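Local coordinates for adhesion G-protein coupled receptor G6 (Danio rerio, PDB 6V55) that is an adhesion G-protein coupled receptor with a calcium-binding extracellular region and probably links cell adhesion to signalling in myelination, at residues Asn567-Ser572 / Thr680-Asp685; Thr582-Val587 / Trp734-Gln739; Ala159-Phe164 / Leu199-Ile204. One frame throughout, in Å; residues are numbered along the deposited sequence.

Contact 1: Asn567-Ser572 / Thr680-Asp685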
ATOM      1  N   ASN A 567     -24.467   7.392 -14.190  1.00 25.15           N
ATOM      2  CA  ASN A 567     -23.128   6.914 -14.487  1.00 22.41           C
ATOM      3  C   ASN A 567     -23.045   6.263 -15.859  1.00 25.55           C
ATOM      4  O   ASN A 567     -21.992   6.323 -16.503  1.00 32.22           O
ATOM      5  CB  ASN A 567     -22.697   5.898 -13.459  1.00 21.73           C
ATOM      6  CG  ASN A 567     -22.361   6.494 -12.139  1.00 20.96           C
ATOM      7  OD1 ASN A 567     -22.356   7.711 -11.973  1.00 26.96           O
ATOM      8  ND2 ASN A 567     -22.132   5.628 -11.155  1.00 16.40           N
ATOM      9  N   VAL A 568     -24.120   5.621 -16.335  1.00 22.07           N
ATOM     10  CA  VAL A 568     -24.049   5.124 -17.709  1.00 16.98           C
ATOM     11  C   VAL A 568     -24.208   6.254 -18.712  1.00 17.79           C
ATOM     12  O   VAL A 568     -23.828   6.087 -19.865  1.00 28.19           O
ATOM     13  CB  VAL A 568     -25.043   3.991 -18.055  1.00 14.39           C
ATOM     14  CG1 VAL A 568     -25.127   2.956 -16.940  1.00 14.26           C
ATOM     15  CG2 VAL A 568     -26.411   4.493 -18.454  1.00 15.30           C
ATOM     16  N   MET A 569     -24.676   7.430 -18.296  1.00 14.41           N
ATOM     17  CA  MET A 569     -24.703   8.557 -19.214  1.00 14.77           C
ATOM     18  C   MET A 569     -23.330   9.162 -19.478  1.00 24.07           C
ATOM     19  O   MET A 569     -23.195   9.922 -20.437  1.00 27.24           O
ATOM     20  CB  MET A 569     -25.601   9.646 -18.677  1.00 14.28           C
ATOM     21  CG  MET A 569     -27.029   9.396 -18.937  1.00 19.55           C
ATOM     22  SD  MET A 569     -28.013  10.733 -18.272  1.00 26.13           S
ATOM     23  CE  MET A 569     -29.068   9.647 -17.354  1.00 31.80           C
ATOM     24  N   VAL A 570     -22.318   8.888 -18.649  1.00 30.59           N
ATOM     25  CA  VAL A 570     -20.998   9.446 -18.929  1.00 32.27           C
ATOM     26  C   VAL A 570     -20.123   8.376 -19.559  1.00 34.28           C
ATOM     27  O   VAL A 570     -18.917   8.580 -19.744  1.00 39.87           O
ATOM     28  CB  VAL A 570     -20.316  10.047 -17.683  1.00 31.27           C
ATOM     29  CG1 VAL A 570     -21.081  11.249 -17.199  1.00 32.54           C
ATOM     30  CG2 VAL A 570     -20.180   9.045 -16.579  1.00 28.03           C
ATOM     31  N   SER A 571     -20.725   7.250 -19.941  1.00 30.59           N
ATOM     32  CA  SER A 571     -19.998   6.224 -20.673  1.00 28.88           C
ATOM     33  C   SER A 571     -19.836   6.652 -22.121  1.00 31.51           C
ATOM     34  O   SER A 571     -20.348   7.693 -22.548  1.00 35.39           O
ATOM     35  CB  SER A 571     -20.728   4.893 -20.577  1.00 28.32           C
ATOM     36  OG  SER A 571     -20.550   4.387 -19.270  1.00 33.50           O
ATOM     37  N   SER A 572     -19.121   5.836 -22.894  1.00 33.09           N
ATOM     38  CA  SER A 572     -18.957   6.114 -24.318  1.00 37.82           C
ATOM     39  C   SER A 572     -20.281   5.935 -25.055  1.00 39.05           C
ATOM     40  O   SER A 572     -21.200   5.265 -24.576  1.00 39.43           O
ATOM     41  CB  SER A 572     -17.908   5.193 -24.935  1.00 38.80           C
ATOM     42  OG  SER A 572     -18.468   3.912 -25.192  1.00 37.06           O
ATOM     43  N   THR A 680     -26.762  13.475 -23.530  1.00 32.65           N
ATOM     44  CA  THR A 680     -27.643  13.096 -24.630  1.00 33.66           C
ATOM     45  C   THR A 680     -27.344  11.727 -25.214  1.00 30.37           C
ATOM     46  O   THR A 680     -27.923  11.377 -26.244  1.00 29.38           O
ATOM     47  CB  THR A 680     -27.588  14.132 -25.757  1.00 36.47           C
ATOM     48  OG1 THR A 680     -26.416  13.913 -26.558  1.00 38.45           O
ATOM     49  CG2 THR A 680     -27.589  15.555 -25.204  1.00 37.79           C
ATOM     50  N   GLY A 681     -26.491  10.928 -24.578  1.00 30.57           N
ATOM     51  CA  GLY A 681     -26.045   9.687 -25.201  1.00 27.94           C
ATOM     52  C   GLY A 681     -27.047   8.547 -25.165  1.00 28.03           C
ATOM     53  O   GLY A 681     -26.769   7.485 -25.735  1.00 26.87           O
ATOM     54  N   LEU A 682     -28.166   8.710 -24.470  1.00 31.10           N
ATOM     55  CA  LEU A 682     -29.217   7.705 -24.463  1.00 29.67           C
ATOM     56  C   LEU A 682     -30.236   7.918 -25.581  1.00 26.98           C
ATOM     57  O   LEU A 682     -31.163   7.109 -25.717  1.00 27.53           O
ATOM     58  CB  LEU A 682     -29.931   7.691 -23.093  1.00 25.56           C
ATOM     59  CG  LEU A 682     -29.154   7.415 -21.785  1.00 19.99           C
ATOM     60  CD1 LEU A 682     -29.988   7.794 -20.569  1.00 12.77           C
ATOM     61  CD2 LEU A 682     -28.726   5.954 -21.684  1.00 13.67           C
ATOM     62  N   PHE A 683     -30.087   8.969 -26.388  1.00 21.92           N
ATOM     63  CA  PHE A 683     -31.089   9.343 -27.380  1.00 24.12           C
ATOM     64  C   PHE A 683     -30.507   9.355 -28.791  1.00 26.37           C
ATOM     65  O   PHE A 683     -30.826  10.226 -29.613  1.00 29.16           O
ATOM     66  CB  PHE A 683     -31.699  10.703 -27.049  1.00 24.55           C
ATOM     67  CG  PHE A 683     -32.343  10.775 -25.692  1.00 20.57           C
ATOM     68  CD1 PHE A 683     -31.624  11.242 -24.593  1.00 16.73           C
ATOM     69  CD2 PHE A 683     -33.671  10.389 -25.515  1.00 16.88           C
ATOM     70  CE1 PHE A 683     -32.209  11.319 -23.344  1.00 13.56           C
ATOM     71  CE2 PHE A 683     -34.264  10.466 -24.257  1.00 17.15           C
ATOM     72  CZ  PHE A 683     -33.523  10.931 -23.171  1.00 14.23           C
ATOM     73  N   GLN A 684     -29.668   8.370 -29.096  1.00 26.29           N
ATOM     74  CA  GLN A 684     -29.013   8.299 -30.395  1.00 31.04           C
ATOM     75  C   GLN A 684     -29.985   7.856 -31.486  1.00 31.36           C
ATOM     76  O   GLN A 684     -30.818   6.968 -31.279  1.00 30.04           O
ATOM     77  CB  GLN A 684     -27.826   7.344 -30.322  1.00 32.33           C
ATOM     78  CG  GLN A 684     -26.816   7.783 -29.281  1.00 35.72           C
ATOM     79  CD  GLN A 684     -25.623   6.875 -29.210  1.00 41.53           C
ATOM     80  OE1 GLN A 684     -25.174   6.354 -30.225  1.00 46.09           O
ATOM     81  NE2 GLN A 684     -25.072   6.708 -28.014  1.00 42.21           N
ATOM     82  N   ASP A 685     -29.874   8.498 -32.648  1.00 32.18           N
ATOM     83  CA  ASP A 685     -30.761   8.271 -33.788  1.00 32.33           C
ATOM     84  C   ASP A 685     -29.889   8.285 -35.037  1.00 35.71           C
ATOM     85  O   ASP A 685     -29.335   9.334 -35.395  1.00 36.71           O
ATOM     86  CB  ASP A 685     -31.842   9.352 -33.857  1.00 30.92           C
ATOM     87  CG  ASP A 685     -33.056   8.951 -34.690  1.00 33.52           C
ATOM     88  OD1 ASP A 685     -32.942   8.133 -35.627  1.00 35.53           O
ATOM     89  OD2 ASP A 685     -34.151   9.491 -34.411  1.00 34.46           O
TER
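Met569 and Leu682 meet where two type I turns, Val568-Ser571 and Thr680-Phe683, approach until the CA atoms of Met569 and Gly681 are 6.2 Å apart. The packing is purely apolar, and the two branches of Leu682 divide it. Leu682 CD1 rests against Met569 CG at 3.7 Å, while Met569 CE returns to the same methyl at 3.8 Å. That return is the work of the methionine's third torsion (chi3 -127°), which bends the end of a chain that is straight at chi2; the two side chains cross at about a right angle. The other branch, Leu682 CD2, faces Val568 CG2 at 4.2 Å, a looser touch. Phe677 of strand 671-677 packs on both Met569 and Leu682, and Leu537 and Val541 of helix 534-550 flank Val568. Polar bonds fix the loop that presents the leucine. The side chain of Gln684, extended at chi2, brings NE2 to Gly681 O at 2.9 Å, nearly straight (158°) and close to the plane of its own amide, and NE2 also bonds Glu573 O at the start of helix 573-593. Ser572 OG caps that helix by binding Ala575 N. The arrangement illustrates how a loop between two strands of a sheet plugs its leucine into the corner between consecutive helices, at a junction of helices and beta-sheet consistent with the GAIN domain fold.

Contact 2: Thr582-Val587 / Trp734-Gln739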
ATOM      1  N   THR A 582     -33.520   0.231 -22.721  1.00 20.73           N
ATOM      2  CA  THR A 582     -33.858  -0.346 -21.424  1.00 18.98           C
ATOM      3  C   THR A 582     -33.666   0.674 -20.300  1.00 16.79           C
ATOM      4  O   THR A 582     -34.534   0.804 -19.419  1.00 15.05           O
ATOM      5  CB  THR A 582     -33.009  -1.595 -21.200  1.00 22.13           C
ATOM      6  OG1 THR A 582     -33.324  -2.575 -22.204  1.00 26.44           O
ATOM      7  CG2 THR A 582     -33.239  -2.184 -19.844  1.00 22.91           C
ATOM      8  N   ALA A 583     -32.572   1.455 -20.374  1.00 14.47           N
ATOM      9  CA  ALA A 583     -32.278   2.502 -19.395  1.00 12.58           C
ATOM     10  C   ALA A 583     -33.342   3.578 -19.391  1.00 16.23           C
ATOM     11  O   ALA A 583     -33.794   3.994 -18.318  1.00 21.25           O
ATOM     12  CB  ALA A 583     -30.921   3.142 -19.689  1.00 14.10           C
ATOM     13  N   LEU A 584     -33.776   3.999 -20.582  1.00 16.95           N
ATOM     14  CA  LEU A 584     -34.824   5.003 -20.689  1.00 15.08           C
ATOM     15  C   LEU A 584     -36.147   4.472 -20.173  1.00 17.89           C
ATOM     16  O   LEU A 584     -36.837   5.168 -19.422  1.00 18.49           O
ATOM     17  CB  LEU A 584     -34.982   5.447 -22.134  1.00 15.08           C
ATOM     18  CG  LEU A 584     -33.936   6.472 -22.547  1.00 20.36           C
ATOM     19  CD1 LEU A 584     -34.152   6.814 -24.039  1.00 18.24           C
ATOM     20  CD2 LEU A 584     -33.950   7.705 -21.640  1.00 12.14           C
ATOM     21  N   LYS A 585     -36.472   3.216 -20.504  1.00 17.83           N
ATOM     22  CA  LYS A 585     -37.737   2.637 -20.071  1.00 15.92           C
ATOM     23  C   LYS A 585     -37.729   2.325 -18.577  1.00 16.39           C
ATOM     24  O   LYS A 585     -38.773   2.462 -17.928  1.00 15.75           O
ATOM     25  CB  LYS A 585     -38.065   1.399 -20.920  1.00 11.95           C
ATOM     26  CG  LYS A 585     -38.606   1.703 -22.317  1.00 12.39           C
ATOM     27  CD  LYS A 585     -38.600   0.470 -23.201  1.00 14.95           C
ATOM     28  CE  LYS A 585     -39.650   0.555 -24.308  1.00 21.16           C
ATOM     29  NZ  LYS A 585     -39.838  -0.749 -25.023  1.00 20.77           N
ATOM     30  N   ALA A 586     -36.559   2.001 -17.995  1.00 20.36           N
ATOM     31  CA  ALA A 586     -36.478   1.743 -16.551  1.00 17.21           C
ATOM     32  C   ALA A 586     -36.576   3.009 -15.709  1.00 18.55           C
ATOM     33  O   ALA A 586     -37.148   2.968 -14.611  1.00 23.12           O
ATOM     34  CB  ALA A 586     -35.176   1.035 -16.192  1.00 13.33           C
ATOM     35  N   VAL A 587     -35.988   4.116 -16.176  1.00 17.09           N
ATOM     36  CA  VAL A 587     -36.165   5.412 -15.519  1.00 17.33           C
ATOM     37  C   VAL A 587     -37.626   5.861 -15.594  1.00 20.64           C
ATOM     38  O   VAL A 587     -38.169   6.406 -14.622  1.00 24.53           O
ATOM     39  CB  VAL A 587     -35.198   6.433 -16.149  1.00 10.41           C
ATOM     40  CG1 VAL A 587     -35.507   7.849 -15.760  1.00 10.28           C
ATOM     41  CG2 VAL A 587     -33.845   6.146 -15.679  1.00 11.42           C
ATOM     42  N   TRP A 734     -39.330  11.856 -28.389  1.00 15.30           N
ATOM     43  CA  TRP A 734     -38.763  10.508 -28.481  1.00 24.27           C
ATOM     44  C   TRP A 734     -39.881   9.477 -28.617  1.00 25.69           C
ATOM     45  O   TRP A 734     -40.597   9.200 -27.649  1.00 21.21           O
ATOM     46  CB  TRP A 734     -37.897  10.167 -27.270  1.00 14.39           C
ATOM     47  CG  TRP A 734     -37.107   8.889 -27.500  1.00 18.08           C
ATOM     48  CD1 TRP A 734     -37.384   7.631 -27.012  1.00 14.23           C
ATOM     49  CD2 TRP A 734     -35.933   8.746 -28.316  1.00 19.21           C
ATOM     50  NE1 TRP A 734     -36.443   6.725 -27.468  1.00 14.45           N
ATOM     51  CE2 TRP A 734     -35.549   7.385 -28.272  1.00 14.98           C
ATOM     52  CE3 TRP A 734     -35.169   9.640 -29.080  1.00 22.84           C
ATOM     53  CZ2 TRP A 734     -34.438   6.906 -28.954  1.00 15.52           C
ATOM     54  CZ3 TRP A 734     -34.063   9.155 -29.756  1.00 21.69           C
ATOM     55  CH2 TRP A 734     -33.710   7.801 -29.691  1.00 16.22           C
ATOM     56  N   ASP A 735     -39.996   8.872 -29.804  1.00 30.54           N
ATOM     57  CA  ASP A 735     -41.034   7.888 -30.115  1.00 29.41           C
ATOM     58  C   ASP A 735     -40.434   6.500 -29.950  1.00 25.01           C
ATOM     59  O   ASP A 735     -39.617   6.074 -30.772  1.00 23.46           O
ATOM     60  CB  ASP A 735     -41.565   8.104 -31.536  1.00 31.76           C
ATOM     61  CG  ASP A 735     -42.839   7.308 -31.859  1.00 34.37           C
ATOM     62  OD1 ASP A 735     -43.256   6.381 -31.114  1.00 36.39           O
ATOM     63  OD2 ASP A 735     -43.448   7.643 -32.899  1.00 37.13           O
ATOM     64  N   PHE A 736     -40.910   5.765 -28.934  1.00 24.71           N
ATOM     65  CA  PHE A 736     -40.417   4.414 -28.654  1.00 24.94           C
ATOM     66  C   PHE A 736     -40.862   3.367 -29.669  1.00 28.57           C
ATOM     67  O   PHE A 736     -40.338   2.247 -29.638  1.00 29.03           O
ATOM     68  CB  PHE A 736     -40.865   3.972 -27.269  1.00 22.64           C
ATOM     69  CG  PHE A 736     -39.972   4.456 -26.173  1.00 21.00           C
ATOM     70  CD1 PHE A 736     -38.699   3.930 -26.033  1.00 20.03           C
ATOM     71  CD2 PHE A 736     -40.399   5.451 -25.303  1.00 16.11           C
ATOM     72  CE1 PHE A 736     -37.866   4.387 -25.042  1.00 24.79           C
ATOM     73  CE2 PHE A 736     -39.576   5.918 -24.303  1.00 19.09           C
ATOM     74  CZ  PHE A 736     -38.311   5.389 -24.162  1.00 25.11           C
ATOM     75  N   ASN A 737     -41.818   3.687 -30.543  1.00 29.50           N
ATOM     76  CA  ASN A 737     -42.329   2.738 -31.518  1.00 30.59           C
ATOM     77  C   ASN A 737     -41.529   2.722 -32.812  1.00 27.60           C
ATOM     78  O   ASN A 737     -41.655   1.759 -33.586  1.00 25.39           O
ATOM     79  CB  ASN A 737     -43.794   3.045 -31.826  1.00 31.26           C
ATOM     80  CG  ASN A 737     -44.714   2.598 -30.723  1.00 40.26           C
ATOM     81  OD1 ASN A 737     -44.591   1.484 -30.221  1.00 43.61           O
ATOM     82  ND2 ASN A 737     -45.626   3.475 -30.312  1.00 45.41           N
ATOM     83  N   LEU A 738     -40.721   3.755 -33.057  1.00 23.95           N
ATOM     84  CA  LEU A 738     -39.970   3.845 -34.299  1.00 21.94           C
ATOM     85  C   LEU A 738     -38.843   2.823 -34.315  1.00 25.92           C
ATOM     86  O   LEU A 738     -38.416   2.339 -33.266  1.00 34.40           O
ATOM     87  CB  LEU A 738     -39.406   5.252 -34.473  1.00 21.35           C
ATOM     88  CG  LEU A 738     -40.428   6.376 -34.665  1.00 22.96           C
ATOM     89  CD1 LEU A 738     -39.733   7.671 -35.040  1.00 25.89           C
ATOM     90  CD2 LEU A 738     -41.485   6.036 -35.705  1.00 23.35           C
ATOM     91  N   GLN A 739     -38.423   2.466 -35.535  1.00 27.81           N
ATOM     92  CA  GLN A 739     -37.278   1.604 -35.850  1.00 29.69           C
ATOM     93  C   GLN A 739     -37.377   0.233 -35.170  1.00 31.86           C
ATOM     94  O   GLN A 739     -36.521  -0.152 -34.375  1.00 32.22           O
ATOM     95  CB  GLN A 739     -35.968   2.320 -35.515  1.00 29.47           C
ATOM     96  CG  GLN A 739     -35.875   3.692 -36.189  1.00 30.37           C
ATOM     97  CD  GLN A 739     -34.597   4.441 -35.837  1.00 32.49           C
ATOM     98  OE1 GLN A 739     -33.545   3.830 -35.592  1.00 31.27           O
ATOM     99  NE2 GLN A 739     -34.685   5.774 -35.801  1.00 30.29           N
TER
HETATM  100  O   HOH W   1     -40.528  -0.188 -28.009  1.00 30.81           O
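Trp734 takes Leu584 CD1 over one face, 4.1 Å above the indole plane and offset toward the rim, while Phe736 CD1 sits at its edge. The phenyl ring of Phe736 in turn carries Trp734 CD1 over the centre of one face, 3.7 Å above the plane, and meets Leu584 CB at its edge, where CB lies 3.9 Å from Phe736 CZ. Leu584 thus serves both rings, with a methyl for one and CB for the other. Lys585 runs past Phe736 in the opposite direction, its extended chain bringing CG to 3.9 Å from Phe736 CE1. A water bridges the segments: it accepts from Lys585 NZ at 3.1 Å and probably donates to Phe736 O, 2.9 Å away. Replacing the phenyl ring of Phe736 by an alanine is likely to open a gap beside Leu584 CB and the Lys585 methylenes and leave Trp734 CD1 without the ring face it rests on. In the turn Asp735-Leu738, Asp735 OD1 caps Asn737 N, which meets it from above the carboxylate plane. Trp734 shares backbone hydrogen bonds with the bound peptide. This aromatic pair joins the GPS motif to helix 573-593, as suits a GAIN domain.

Contact 3: Ala159-Phe164 / Leu199-Ile204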
ATOM      1  N   ALA A 159      53.433  -4.146  21.746  1.00 77.37           N
ATOM      2  CA  ALA A 159      53.825  -3.657  23.063  1.00 75.84           C
ATOM      3  C   ALA A 159      53.233  -2.277  23.350  1.00 78.29           C
ATOM      4  O   ALA A 159      52.670  -2.052  24.428  1.00 80.59           O
ATOM      5  CB  ALA A 159      55.347  -3.627  23.180  1.00 75.72           C
ATOM      6  N   THR A 160      53.351  -1.338  22.407  1.00 77.48           N
ATOM      7  CA  THR A 160      52.812   0.012  22.571  1.00 74.73           C
ATOM      8  C   THR A 160      51.595   0.186  21.663  1.00 74.87           C
ATOM      9  O   THR A 160      51.712   0.110  20.435  1.00 72.58           O
ATOM     10  CB  THR A 160      53.870   1.088  22.283  1.00 71.01           C
ATOM     11  OG1 THR A 160      54.197   1.096  20.888  1.00 71.27           O
ATOM     12  CG2 THR A 160      55.140   0.840  23.101  1.00 67.95           C
ATOM     13  N   GLU A 161      50.434   0.413  22.277  1.00 77.09           N
ATOM     14  CA  GLU A 161      49.173   0.602  21.575  1.00 74.58           C
ATOM     15  C   GLU A 161      48.284   1.505  22.427  1.00 72.12           C
ATOM     16  O   GLU A 161      48.338   1.447  23.658  1.00 75.74           O
ATOM     17  CB  GLU A 161      48.501  -0.751  21.284  1.00 76.44           C
ATOM     18  CG  GLU A 161      48.539  -1.789  22.409  1.00 78.53           C
ATOM     19  CD  GLU A 161      48.146  -3.198  21.932  1.00 86.89           C
ATOM     20  OE1 GLU A 161      47.773  -3.364  20.751  1.00 91.21           O
ATOM     21  OE2 GLU A 161      48.183  -4.150  22.739  1.00 89.73           O
ATOM     22  N   THR A 162      47.478   2.355  21.774  1.00 61.68           N
ATOM     23  CA  THR A 162      46.651   3.345  22.467  1.00 52.40           C
ATOM     24  C   THR A 162      45.162   3.068  22.276  1.00 43.54           C
ATOM     25  O   THR A 162      44.737   2.613  21.216  1.00 42.61           O
ATOM     26  CB  THR A 162      46.951   4.762  21.973  1.00 51.04           C
ATOM     27  OG1 THR A 162      46.572   4.881  20.596  1.00 47.33           O
ATOM     28  CG2 THR A 162      48.423   5.085  22.114  1.00 50.79           C
ATOM     29  N   ILE A 163      44.355   3.380  23.300  1.00 39.28           N
ATOM     30  CA  ILE A 163      42.928   3.082  23.289  1.00 40.59           C
ATOM     31  C   ILE A 163      42.069   4.345  23.220  1.00 43.51           C
ATOM     32  O   ILE A 163      41.129   4.406  22.413  1.00 45.38           O
ATOM     33  CB  ILE A 163      42.531   2.185  24.491  1.00 34.38           C
ATOM     34  CG1 ILE A 163      43.345   0.886  24.416  1.00 37.63           C
ATOM     35  CG2 ILE A 163      41.025   1.873  24.523  1.00 33.55           C
ATOM     36  CD1 ILE A 163      43.054  -0.122  25.493  1.00 36.40           C
ATOM     37  N   PHE A 164      42.366   5.376  24.022  1.00 40.88           N
ATOM     38  CA  PHE A 164      41.840   6.707  23.695  1.00 39.37           C
ATOM     39  C   PHE A 164      42.869   7.773  24.042  1.00 37.50           C
ATOM     40  O   PHE A 164      43.802   7.530  24.814  1.00 42.20           O
ATOM     41  CB  PHE A 164      40.477   7.025  24.360  1.00 39.30           C
ATOM     42  CG  PHE A 164      40.467   6.977  25.872  1.00 43.85           C
ATOM     43  CD1 PHE A 164      40.708   8.126  26.632  1.00 42.35           C
ATOM     44  CD2 PHE A 164      40.123   5.797  26.533  1.00 47.05           C
ATOM     45  CE1 PHE A 164      40.669   8.078  28.015  1.00 42.70           C
ATOM     46  CE2 PHE A 164      40.052   5.750  27.926  1.00 46.33           C
ATOM     47  CZ  PHE A 164      40.349   6.879  28.666  1.00 43.57           C
ATOM     48  N   LEU A 199      44.134  -5.484  35.022  1.00 58.42           N
ATOM     49  CA  LEU A 199      43.938  -5.834  33.616  1.00 60.31           C
ATOM     50  C   LEU A 199      45.283  -5.707  32.916  1.00 65.30           C
ATOM     51  O   LEU A 199      46.095  -4.865  33.293  1.00 71.42           O
ATOM     52  CB  LEU A 199      42.927  -4.926  32.900  1.00 63.22           C
ATOM     53  CG  LEU A 199      43.214  -3.501  32.424  1.00 66.65           C
ATOM     54  CD1 LEU A 199      43.901  -3.438  31.039  1.00 62.40           C
ATOM     55  CD2 LEU A 199      41.940  -2.707  32.448  1.00 69.75           C
ATOM     56  N   THR A 200      45.501  -6.505  31.864  1.00 63.57           N
ATOM     57  CA  THR A 200      46.628  -6.249  30.960  1.00 60.85           C
ATOM     58  C   THR A 200      46.299  -6.757  29.560  1.00 56.91           C
ATOM     59  O   THR A 200      45.218  -7.307  29.305  1.00 53.81           O
ATOM     60  CB  THR A 200      47.935  -6.890  31.428  1.00 62.71           C
ATOM     61  OG1 THR A 200      48.961  -6.586  30.472  1.00 64.80           O
ATOM     62  CG2 THR A 200      47.759  -8.407  31.513  1.00 61.11           C
ATOM     63  N   SER A 201      47.282  -6.603  28.648  1.00 55.47           N
ATOM     64  CA  SER A 201      47.165  -6.834  27.205  1.00 54.65           C
ATOM     65  C   SER A 201      47.037  -8.308  26.826  1.00 66.89           C
ATOM     66  O   SER A 201      46.965  -8.604  25.631  1.00 71.51           O
ATOM     67  CB  SER A 201      48.383  -6.290  26.452  1.00 49.20           C
ATOM     68  OG  SER A 201      48.907  -5.104  26.994  1.00 45.58           O
ATOM     69  N   SER A 202      47.075  -9.245  27.783  1.00 71.66           N
ATOM     70  CA  SER A 202      46.665 -10.619  27.513  1.00 66.88           C
ATOM     71  C   SER A 202      45.157 -10.721  27.365  1.00 61.81           C
ATOM     72  O   SER A 202      44.670 -11.713  26.813  1.00 61.37           O
ATOM     73  CB  SER A 202      47.135 -11.560  28.629  1.00 66.65           C
ATOM     74  OG  SER A 202      48.515 -11.398  28.915  1.00 67.37           O
ATOM     75  N   ASP A 203      44.421  -9.729  27.857  1.00 55.70           N
ATOM     76  CA  ASP A 203      42.992  -9.592  27.589  1.00 61.31           C
ATOM     77  C   ASP A 203      42.701  -8.590  26.457  1.00 57.41           C
ATOM     78  O   ASP A 203      41.825  -7.735  26.600  1.00 54.82           O
ATOM     79  CB  ASP A 203      42.275  -9.207  28.879  1.00 67.38           C
ATOM     80  CG  ASP A 203      40.877  -9.818  28.982  1.00 70.11           C
ATOM     81  OD1 ASP A 203      40.078  -9.660  28.031  1.00 64.27           O
ATOM     82  OD2 ASP A 203      40.581 -10.457  30.022  1.00 74.69           O
ATOM     83  N   ILE A 204      43.402  -8.661  25.313  1.00 57.76           N
ATOM     84  CA  ILE A 204      42.907  -7.980  24.116  1.00 58.52           C
ATOM     85  C   ILE A 204      42.370  -9.058  23.170  1.00 69.63           C
ATOM     86  O   ILE A 204      42.690  -9.109  21.974  1.00 66.78           O
ATOM     87  CB  ILE A 204      43.929  -7.000  23.463  1.00 52.39           C
ATOM     88  CG1 ILE A 204      45.284  -7.560  23.034  1.00 45.42           C
ATOM     89  CG2 ILE A 204      44.242  -5.850  24.407  1.00 54.13           C
ATOM     90  CD1 ILE A 204      46.041  -6.590  22.140  1.00 40.32           C
TER
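The pentraxin-family domain has two antiparallel sheets, and this contact lies where a connection between them passes the beginning of strand 161-167: Glu161 of that strand meets Ile204 of the loop that leaves strand 191-194 in the five-stranded sheet and enters strand 209-216 in the six-stranded one. The two side chains come from opposite directions, carboxylate against methyl. Glu161 OE2 is 3.3 Å from Ile204 CD1, whereas OE1 of the same carboxylate stands 3.9 Å from that methyl, so one oxygen does most of the touching. On the isoleucine only the delta methyl takes part. Both residues keep the first torsion in the crowded position, between backbone N and carbonyl carbon (chi1 42° for Glu161, 57° for Ile204), and from there each chain extends beyond its gamma carbon toward the other. A second, lighter touch comes from Ser201, whose CB is 4.3 Å from Glu161 OE2. The methyl itself offers the carboxylate no hydrogen bond, and such apolar surroundings might favour the protonated form somewhat.

Backbone bonds and a salt bridge help to hold the surrounding chain. Asp203 N binds Thr200 O at 2.9 Å and tightens the loop, and the Asp203 carboxylate makes a salt bridge with Lys209 at the start of the next strand. Glu161 is paired by backbone bonds with Lys179 of strand 173-180, and farther along Ile163 and Phe164 both face Phe177 of that strand in a classic beta bulge. Arg154 of strand 145-154 touches Ile204, so that residues from both sheets contribute to the surroundings. The result is the packing of a sheet-to-sheet loop against the start of a bulged strand in a beta-sandwich of the concanavalin clan.

Overall arrangement
Contacts 1 and 2 form one continuous region, their centres 13 Å apart. Their segments alternate along the chain, and their first segments lie on the consecutive helices 555-568 and 573-593. Leu682 O of contact 1 packs on Leu584 CD1 of contact 2 at 3.4 Å, and Asp685 OD1 probably accepts a hydrogen bond from Gln739 NE2 at 2.9 Å. Trp734 packs on the loop 680-685 as well, so contact 1 adjoins residues of contact 2, Trp734 and Leu584, that pack on the bound peptide. Contact 3 belongs to another domain on the opposite side of the chain's centre: its centre lies 88 Å from that of contact 1 and 98 Å from that of contact 2.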